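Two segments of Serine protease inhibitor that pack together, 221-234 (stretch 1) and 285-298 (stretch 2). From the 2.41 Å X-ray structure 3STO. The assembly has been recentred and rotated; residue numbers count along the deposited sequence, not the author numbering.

Stretch 1 (221-234) TVDMMTQEGVMKYG
Stretch 2 (285-298) NLKETTVSLRLPKF

Two extended strands pair antiparallel, their N-to-C axes at 121°. Leu286 (chi1 m, chi2 t) points toward stretch 1 before the strand begins, its CD2 3.5 Å from Gly234 N; a CB on Gly234 would clash with that methyl.

From here the rule is alternation: odd residues 287 to 295 form the hydrogen-bonded pairs, side chains on the face of Val291 and Leu293; even residues 288 to 296 form the non-hydrogen-bonded pairs on the opposite face, Thr290 against Val230 and Ser292 against Glu228.

Lys287 N reaches Tyr233 O and Lys287 O takes Tyr233 N, both at 2.9 Å. Glu288 lies opposite Lys232, CA to CA 4.4 Å. Thr289 (m) accepts Met231 N at its O (2.8 Å), while its N gives Met231 O a weak bond (2.9 Å); its OG1 turns back to Lys287 O at 2.7 Å.

Val291 N gives Gly229 O a 2.7 Å bond, and Val291 CG2 (chi1 t) meets Met231 CG at 3.7 Å. Met231 (p, t) then runs on diagonally, SE to Leu293 CD2 3.8 Å.

Leu293 N bonds Gln227 O at 2.7 Å. Arg294 (m, t, t) CD lies 3.9 Å from Thr226 CG2. Leu295 (t, p) takes Met225 N at its O, 2.7 Å, and its CD2 packs on Met225 CE at 3.7 Å. Pro296, lacking an amide hydrogen, fits its slot against Met224; Lys297 N closes on Asp223 O at 2.9 Å.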

ATOM      1  N   THR A 221      21.207   7.790  15.383  1.00 27.74           N
ATOM      2  CA  THR A 221      20.712   7.340  16.652  1.00 32.38           C
ATOM      3  C   THR A 221      19.203   7.244  16.497  1.00 28.89           C
ATOM      4  O   THR A 221      18.565   8.157  15.993  1.00 37.45           O
ATOM      5  CB  THR A 221      21.122   8.334  17.754  1.00 30.23           C
ATOM      6  OG1 THR A 221      22.482   8.070  18.139  1.00 36.41           O
ATOM      7  CG2 THR A 221      20.209   8.227  18.963  1.00 31.54           C
ATOM      8  N   VAL A 222      18.653   6.107  16.891  1.00 25.67           N
ATOM      9  CA  VAL A 222      17.234   5.850  16.793  1.00 25.17           C
ATOM     10  C   VAL A 222      16.692   5.502  18.169  1.00 23.68           C
ATOM     11  O   VAL A 222      17.454   5.137  19.073  1.00 24.87           O
ATOM     12  CB  VAL A 222      16.918   4.687  15.799  1.00 24.90           C
ATOM     13  CG1 VAL A 222      17.290   5.065  14.388  1.00 21.17           C
ATOM     14  CG2 VAL A 222      17.621   3.392  16.220  1.00 23.03           C
ATOM     15  N   ASP A 223      15.381   5.619  18.339  1.00 25.94           N
ATOM     16  CA  ASP A 223      14.755   5.057  19.518  1.00 19.41           C
ATOM     17  C   ASP A 223      14.503   3.578  19.260  1.00 20.48           C
ATOM     18  O   ASP A 223      13.695   3.232  18.412  1.00 15.88           O
ATOM     19  CB  ASP A 223      13.486   5.796  19.858  1.00 20.62           C
ATOM     20  CG  ASP A 223      13.747   7.234  20.296  1.00 34.39           C
ATOM     21  OD1 ASP A 223      14.562   7.457  21.225  1.00 33.35           O
ATOM     22  OD2 ASP A 223      13.118   8.142  19.716  1.00 37.59           O
HETATM   23  N   MSE A 224      15.248   2.720  19.960  1.00 21.49           N
HETATM   24  CA  MSE A 224      15.244   1.282  19.701  1.00 17.65           C
HETATM   25  C   MSE A 224      14.320   0.540  20.693  1.00 17.25           C
HETATM   26  O   MSE A 224      14.536   0.554  21.900  1.00 24.05           O
HETATM   27  CB  MSE A 224      16.681   0.742  19.745  1.00 19.91           C
HETATM   28  CG  MSE A 224      16.878  -0.706  19.268  1.00 25.07           C
HETATM   29 SE   MSE A 224      16.708  -0.916  17.265  1.00 45.11          SE
HETATM   30  CE  MSE A 224      18.570  -0.399  16.766  1.00 32.82           C
HETATM   31  N   MSE A 225      13.280  -0.092  20.172  1.00 24.25           N
HETATM   32  CA  MSE A 225      12.380  -0.901  20.980  1.00 19.62           C
HETATM   33  C   MSE A 225      12.974  -2.274  21.083  1.00 16.59           C
HETATM   34  O   MSE A 225      13.683  -2.740  20.175  1.00 21.01           O
HETATM   35  CB  MSE A 225      10.984  -0.968  20.365  1.00 21.92           C
HETATM   36  CG  MSE A 225      10.478   0.396  19.910  1.00 29.23           C
HETATM   37 SE   MSE A 225       8.635   0.339  19.232  1.00 43.44          SE
HETATM   38  CE  MSE A 225       8.827  -0.898  17.697  1.00 20.95           C
ATOM     39  N   THR A 226      12.719  -2.910  22.214  1.00 15.44           N
ATOM     40  CA  THR A 226      13.362  -4.183  22.497  1.00 22.99           C
ATOM     41  C   THR A 226      12.342  -5.088  23.160  1.00 15.47           C
ATOM     42  O   THR A 226      11.493  -4.627  23.904  1.00 16.01           O
ATOM     43  CB  THR A 226      14.624  -4.021  23.428  1.00 18.19           C
ATOM     44  OG1 THR A 226      14.207  -3.463  24.649  1.00 30.93           O
ATOM     45  CG2 THR A 226      15.657  -3.044  22.853  1.00 21.21           C
ATOM     46  N   GLN A 227      12.436  -6.379  22.878  1.00 16.52           N
ATOM     47  CA  GLN A 227      11.593  -7.356  23.519  1.00 19.42           C
ATOM     48  C   GLN A 227      12.112  -8.783  23.293  1.00 31.26           C
ATOM     49  O   GLN A 227      12.793  -9.092  22.288  1.00 21.40           O
ATOM     50  CB  GLN A 227      10.132  -7.149  23.076  1.00 31.00           C
ATOM     51  CG  GLN A 227       9.321  -8.380  22.728  1.00 25.15           C
ATOM     52  CD  GLN A 227       8.012  -8.018  21.992  1.00 36.91           C
ATOM     53  OE1 GLN A 227       7.882  -8.269  20.797  1.00 25.19           O
ATOM     54  NE2 GLN A 227       7.051  -7.427  22.710  1.00 23.17           N
ATOM     55  N   GLU A 228      11.855  -9.646  24.271  1.00 23.15           N
ATOM     56  CA  GLU A 228      12.158 -11.044  24.071  1.00 33.44           C
ATOM     57  C   GLU A 228      10.838 -11.755  24.078  1.00 22.70           C
ATOM     58  O   GLU A 228       9.967 -11.446  24.879  1.00 29.59           O
ATOM     59  CB  GLU A 228      13.090 -11.566  25.136  1.00 27.00           C
ATOM     60  CG  GLU A 228      14.192 -10.595  25.512  1.00 41.40           C
ATOM     61  CD  GLU A 228      14.592 -10.739  26.979  1.00 74.69           C
ATOM     62  OE1 GLU A 228      15.241 -11.763  27.322  1.00 65.70           O
ATOM     63  OE2 GLU A 228      14.233  -9.841  27.787  1.00 65.44           O
ATOM     64  N   GLY A 229      10.669 -12.675  23.150  1.00 24.54           N
ATOM     65  CA  GLY A 229       9.355 -13.217  22.902  1.00 26.29           C
ATOM     66  C   GLY A 229       9.321 -14.387  21.949  1.00 27.54           C
ATOM     67  O   GLY A 229      10.322 -14.758  21.334  1.00 27.44           O
ATOM     68  N   VAL A 230       8.149 -14.994  21.862  1.00 20.63           N
ATOM     69  CA  VAL A 230       7.958 -16.099  20.970  1.00 29.29           C
ATOM     70  C   VAL A 230       7.467 -15.478  19.687  1.00 30.32           C
ATOM     71  O   VAL A 230       6.583 -14.621  19.706  1.00 24.60           O
ATOM     72  CB  VAL A 230       6.920 -17.076  21.538  1.00 35.97           C
ATOM     73  CG1 VAL A 230       6.588 -18.166  20.524  1.00 34.56           C
ATOM     74  CG2 VAL A 230       7.478 -17.686  22.784  1.00 41.53           C
HETATM   75  N   MSE A 231       8.079 -15.857  18.573  1.00 29.19           N
HETATM   76  CA  MSE A 231       7.543 -15.436  17.287  1.00 31.07           C
HETATM   77  C   MSE A 231       8.035 -16.331  16.177  1.00 21.15           C
HETATM   78  O   MSE A 231       8.938 -17.143  16.376  1.00 26.87           O
HETATM   79  CB  MSE A 231       7.800 -13.945  17.007  1.00 21.42           C
HETATM   80  CG  MSE A 231       9.254 -13.479  17.061  1.00 37.90           C
HETATM   81 SE   MSE A 231       9.485 -11.465  17.155  1.00 58.97          SE
HETATM   82  CE  MSE A 231       9.720 -11.243  19.128  1.00 34.59           C
ATOM     83  N   LYS A 232       7.411 -16.200  15.018  1.00 17.49           N
ATOM     84  CA  LYS A 232       7.803 -16.971  13.846  1.00 23.76           C
ATOM     85  C   LYS A 232       9.074 -16.391  13.240  1.00 22.01           C
ATOM     86  O   LYS A 232       9.228 -15.179  13.113  1.00 15.98           O
ATOM     87  CB  LYS A 232       6.673 -16.977  12.829  1.00 26.43           C
ATOM     88  CG  LYS A 232       5.562 -17.924  13.186  1.00 21.67           C
ATOM     89  CD  LYS A 232       5.902 -19.310  12.707  1.00 34.23           C
ATOM     90  CE  LYS A 232       4.721 -20.214  12.875  1.00 35.17           C
ATOM     91  NZ  LYS A 232       3.610 -19.541  12.174  1.00 38.74           N
ATOM     92  N   TYR A 233       9.998 -17.265  12.892  1.00 17.99           N
ATOM     93  CA  TYR A 233      11.317 -16.819  12.510  1.00 13.37           C
ATOM     94  C   TYR A 233      11.914 -17.807  11.534  1.00 18.96           C
ATOM     95  O   TYR A 233      11.601 -18.995  11.565  1.00 21.44           O
ATOM     96  CB  TYR A 233      12.220 -16.708  13.761  1.00 25.58           C
ATOM     97  CG  TYR A 233      13.684 -16.653  13.417  1.00 18.64           C
ATOM     98  CD1 TYR A 233      14.440 -17.829  13.314  1.00 19.54           C
ATOM     99  CD2 TYR A 233      14.307 -15.432  13.131  1.00 15.99           C
ATOM    100  CE1 TYR A 233      15.797 -17.798  12.972  1.00 20.02           C
ATOM    101  CE2 TYR A 233      15.669 -15.385  12.779  1.00 18.79           C
ATOM    102  CZ  TYR A 233      16.407 -16.562  12.693  1.00 25.95           C
ATOM    103  OH  TYR A 233      17.746 -16.505  12.345  1.00 28.91           O
ATOM    104  N   GLY A 234      12.783 -17.323  10.663  1.00 18.23           N
ATOM    105  CA  GLY A 234      13.472 -18.210   9.753  1.00 10.57           C
ATOM    106  C   GLY A 234      14.720 -17.530   9.238  1.00 20.01           C
ATOM    107  O   GLY A 234      14.717 -16.304   9.038  1.00 16.25           O
ATOM    108  N   ASN A 285       7.224 -20.919   5.789  1.00 31.62           N
ATOM    109  CA  ASN A 285       8.323 -21.702   6.355  1.00 35.34           C
ATOM    110  C   ASN A 285       8.964 -21.198   7.656  1.00 36.72           C
ATOM    111  O   ASN A 285       9.959 -21.749   8.128  1.00 35.96           O
ATOM    112  CB  ASN A 285       9.391 -22.000   5.288  1.00 44.13           C
ATOM    113  CG  ASN A 285       8.869 -22.937   4.192  1.00 60.08           C
ATOM    114  OD1 ASN A 285       7.970 -23.756   4.427  1.00 59.08           O
ATOM    115  ND2 ASN A 285       9.421 -22.809   2.993  1.00 47.51           N
ATOM    116  N   LEU A 286       8.390 -20.170   8.256  1.00 30.27           N
ATOM    117  CA  LEU A 286       8.922 -19.698   9.525  1.00 26.14           C
ATOM    118  C   LEU A 286       8.511 -20.639  10.690  1.00 28.14           C
ATOM    119  O   LEU A 286       7.442 -21.218  10.659  1.00 29.07           O
ATOM    120  CB  LEU A 286       8.425 -18.266   9.772  1.00 22.57           C
ATOM    121  CG  LEU A 286       8.649 -17.275   8.633  1.00 26.31           C
ATOM    122  CD1 LEU A 286       8.072 -15.916   8.956  1.00 16.97           C
ATOM    123  CD2 LEU A 286      10.139 -17.188   8.312  1.00 19.99           C
ATOM    124  N   LYS A 287       9.350 -20.779  11.715  1.00 27.82           N
ATOM    125  CA  LYS A 287       8.999 -21.575  12.895  1.00 27.09           C
ATOM    126  C   LYS A 287       8.983 -20.741  14.178  1.00 27.84           C
ATOM    127  O   LYS A 287       9.708 -19.748  14.282  1.00 25.43           O
ATOM    128  CB  LYS A 287       9.955 -22.757  13.068  1.00 33.00           C
ATOM    129  CG  LYS A 287       9.934 -23.774  11.920  1.00 27.85           C
ATOM    130  N   GLU A 288       8.125 -21.121  15.126  1.00 25.99           N
ATOM    131  CA  GLU A 288       8.086 -20.513  16.462  1.00 28.58           C
ATOM    132  C   GLU A 288       9.443 -20.604  17.118  1.00 25.48           C
ATOM    133  O   GLU A 288      10.097 -21.643  17.081  1.00 21.67           O
ATOM    134  CB  GLU A 288       7.100 -21.251  17.367  1.00 43.97           C
ATOM    135  CG  GLU A 288       5.647 -21.068  17.009  1.00 41.29           C
ATOM    136  CD  GLU A 288       5.049 -19.896  17.741  1.00 53.60           C
ATOM    137  OE1 GLU A 288       5.766 -18.885  17.867  1.00 54.71           O
ATOM    138  OE2 GLU A 288       3.885 -19.987  18.208  1.00 57.54           O
ATOM    139  N   THR A 289       9.865 -19.505  17.723  1.00 25.02           N
ATOM    140  CA  THR A 289      11.207 -19.393  18.232  1.00 18.22           C
ATOM    141  C   THR A 289      11.181 -18.306  19.284  1.00 21.81           C
ATOM    142  O   THR A 289      10.321 -17.403  19.274  1.00 21.48           O
ATOM    143  CB  THR A 289      12.208 -18.922  17.129  1.00 30.42           C
ATOM    144  OG1 THR A 289      11.886 -19.501  15.860  1.00 36.46           O
ATOM    145  CG2 THR A 289      13.591 -19.314  17.465  1.00 27.64           C
ATOM    146  N   THR A 290      12.141 -18.372  20.192  1.00 19.27           N
ATOM    147  CA  THR A 290      12.307 -17.298  21.148  1.00 27.14           C
ATOM    148  C   THR A 290      13.309 -16.331  20.551  1.00 23.04           C
ATOM    149  O   THR A 290      14.399 -16.716  20.104  1.00 22.75           O
ATOM    150  CB  THR A 290      12.704 -17.814  22.580  1.00 33.53           C
ATOM    151  OG1 THR A 290      13.894 -18.606  22.517  1.00 27.26           O
ATOM    152  CG2 THR A 290      11.595 -18.681  23.131  1.00 28.44           C
ATOM    153  N   VAL A 291      12.912 -15.073  20.514  1.00 25.32           N
ATOM    154  CA  VAL A 291      13.691 -14.065  19.828  1.00 23.91           C
ATOM    155  C   VAL A 291      13.936 -12.863  20.701  1.00 26.68           C
ATOM    156  O   VAL A 291      13.014 -12.331  21.361  1.00 23.96           O
ATOM    157  CB  VAL A 291      12.961 -13.599  18.552  1.00 22.88           C
ATOM    158  CG1 VAL A 291      13.781 -12.592  17.813  1.00 17.41           C
ATOM    159  CG2 VAL A 291      12.690 -14.774  17.679  1.00 14.57           C
ATOM    160  N   SER A 292      15.195 -12.445  20.712  1.00 20.76           N
ATOM    161  CA  SER A 292      15.553 -11.123  21.207  1.00 25.10           C
ATOM    162  C   SER A 292      15.393 -10.158  20.019  1.00 22.25           C
ATOM    163  O   SER A 292      16.160 -10.200  19.062  1.00 21.21           O
ATOM    164  CB  SER A 292      16.991 -11.116  21.703  1.00 24.17           C
ATOM    165  OG  SER A 292      17.438  -9.795  21.912  1.00 28.32           O
ATOM    166  N   LEU A 293      14.365  -9.328  20.074  1.00 20.54           N
ATOM    167  CA  LEU A 293      14.023  -8.458  18.967  1.00 23.65           C
ATOM    168  C   LEU A 293      14.344  -7.015  19.300  1.00 23.74           C
ATOM    169  O   LEU A 293      13.878  -6.490  20.305  1.00 20.26           O
ATOM    170  CB  LEU A 293      12.528  -8.588  18.640  1.00 22.32           C
ATOM    171  CG  LEU A 293      11.867  -7.576  17.688  1.00 28.09           C
ATOM    172  CD1 LEU A 293      12.519  -7.618  16.329  1.00 19.68           C
ATOM    173  CD2 LEU A 293      10.344  -7.828  17.555  1.00 17.95           C
ATOM    174  N   ARG A 294      15.126  -6.359  18.455  1.00 20.52           N
ATOM    175  CA  ARG A 294      15.244  -4.906  18.572  1.00 16.86           C
ATOM    176  C   ARG A 294      14.798  -4.267  17.299  1.00 15.82           C
ATOM    177  O   ARG A 294      15.185  -4.681  16.211  1.00 18.25           O
ATOM    178  CB  ARG A 294      16.671  -4.477  18.866  1.00 25.91           C
ATOM    179  CG  ARG A 294      17.304  -5.212  20.015  1.00 30.62           C
ATOM    180  CD  ARG A 294      18.481  -4.430  20.505  1.00 27.56           C
ATOM    181  NE  ARG A 294      19.268  -5.208  21.429  1.00 26.37           N
ATOM    182  CZ  ARG A 294      20.579  -5.317  21.345  1.00 33.23           C
ATOM    183  NH1 ARG A 294      21.223  -4.688  20.372  1.00 44.76           N
ATOM    184  NH2 ARG A 294      21.239  -6.037  22.231  1.00 37.56           N
ATOM    185  N   LEU A 295      14.022  -3.216  17.446  1.00 14.52           N
ATOM    186  CA  LEU A 295      13.314  -2.653  16.329  1.00 19.57           C
ATOM    187  C   LEU A 295      13.184  -1.158  16.578  1.00 18.85           C
ATOM    188  O   LEU A 295      12.651  -0.739  17.598  1.00 19.65           O
ATOM    189  CB  LEU A 295      11.920  -3.329  16.190  1.00 13.67           C
ATOM    190  CG  LEU A 295      10.987  -2.911  15.046  1.00 25.75           C
ATOM    191  CD1 LEU A 295      11.618  -3.264  13.685  1.00 20.66           C
ATOM    192  CD2 LEU A 295       9.558  -3.515  15.150  1.00 16.77           C
ATOM    193  N   PRO A 296      13.643  -0.346  15.615  1.00 25.60           N
ATOM    194  CA  PRO A 296      13.459   1.108  15.692  1.00 25.43           C
ATOM    195  C   PRO A 296      11.965   1.527  15.713  1.00 25.60           C
ATOM    196  O   PRO A 296      11.113   0.928  15.046  1.00 21.06           O
ATOM    197  CB  PRO A 296      14.140   1.609  14.398  1.00 20.39           C
ATOM    198  CG  PRO A 296      14.928   0.461  13.897  1.00 19.25           C
ATOM    199  CD  PRO A 296      14.256  -0.763  14.339  1.00 17.22           C
ATOM    200  N   LYS A 297      11.646   2.557  16.478  1.00 21.83           N
ATOM    201  CA  LYS A 297      10.362   3.185  16.318  1.00 24.82           C
ATOM    202  C   LYS A 297      10.537   4.259  15.238  1.00 32.03           C
ATOM    203  O   LYS A 297      11.524   4.970  15.211  1.00 28.65           O
ATOM    204  CB  LYS A 297       9.842   3.761  17.624  1.00 23.44           C
ATOM    205  CG  LYS A 297      10.507   4.984  18.062  1.00 38.58           C
ATOM    206  CD  LYS A 297      10.070   5.319  19.487  1.00 50.71           C
ATOM    207  CE  LYS A 297       8.561   5.279  19.636  1.00 41.69           C
ATOM    208  NZ  LYS A 297       8.131   5.880  20.953  1.00 50.03           N
ATOM    209  N   PHE A 298       9.602   4.321  14.299  1.00 31.33           N
ATOM    210  CA  PHE A 298       9.712   5.261  13.194  1.00 29.11           C
ATOM    211  C   PHE A 298       8.363   5.543  12.566  1.00 33.63           C
ATOM    212  O   PHE A 298       7.355   4.830  12.795  1.00 27.18           O
ATOM    213  CB  PHE A 298      10.662   4.733  12.114  1.00 26.99           C
ATOM    214  CG  PHE A 298      10.210   3.449  11.476  1.00 30.15           C
ATOM    215  CD1 PHE A 298      10.471   2.228  12.082  1.00 23.12           C
ATOM    216  CD2 PHE A 298       9.514   3.461  10.281  1.00 29.00           C
ATOM    217  CE1 PHE A 298      10.045   1.041  11.488  1.00 32.61           C
ATOM    218  CE2 PHE A 298       9.072   2.267   9.685  1.00 24.98           C
ATOM    219  CZ  PHE A 298       9.340   1.064  10.295  1.00 34.47           C
TER
HETATM  220  O   HOH W   1      13.618   6.367  16.122  1.00 31.25           O
HETATM  221  O   HOH W   2      15.666  -7.919  23.218  1.00 26.47           O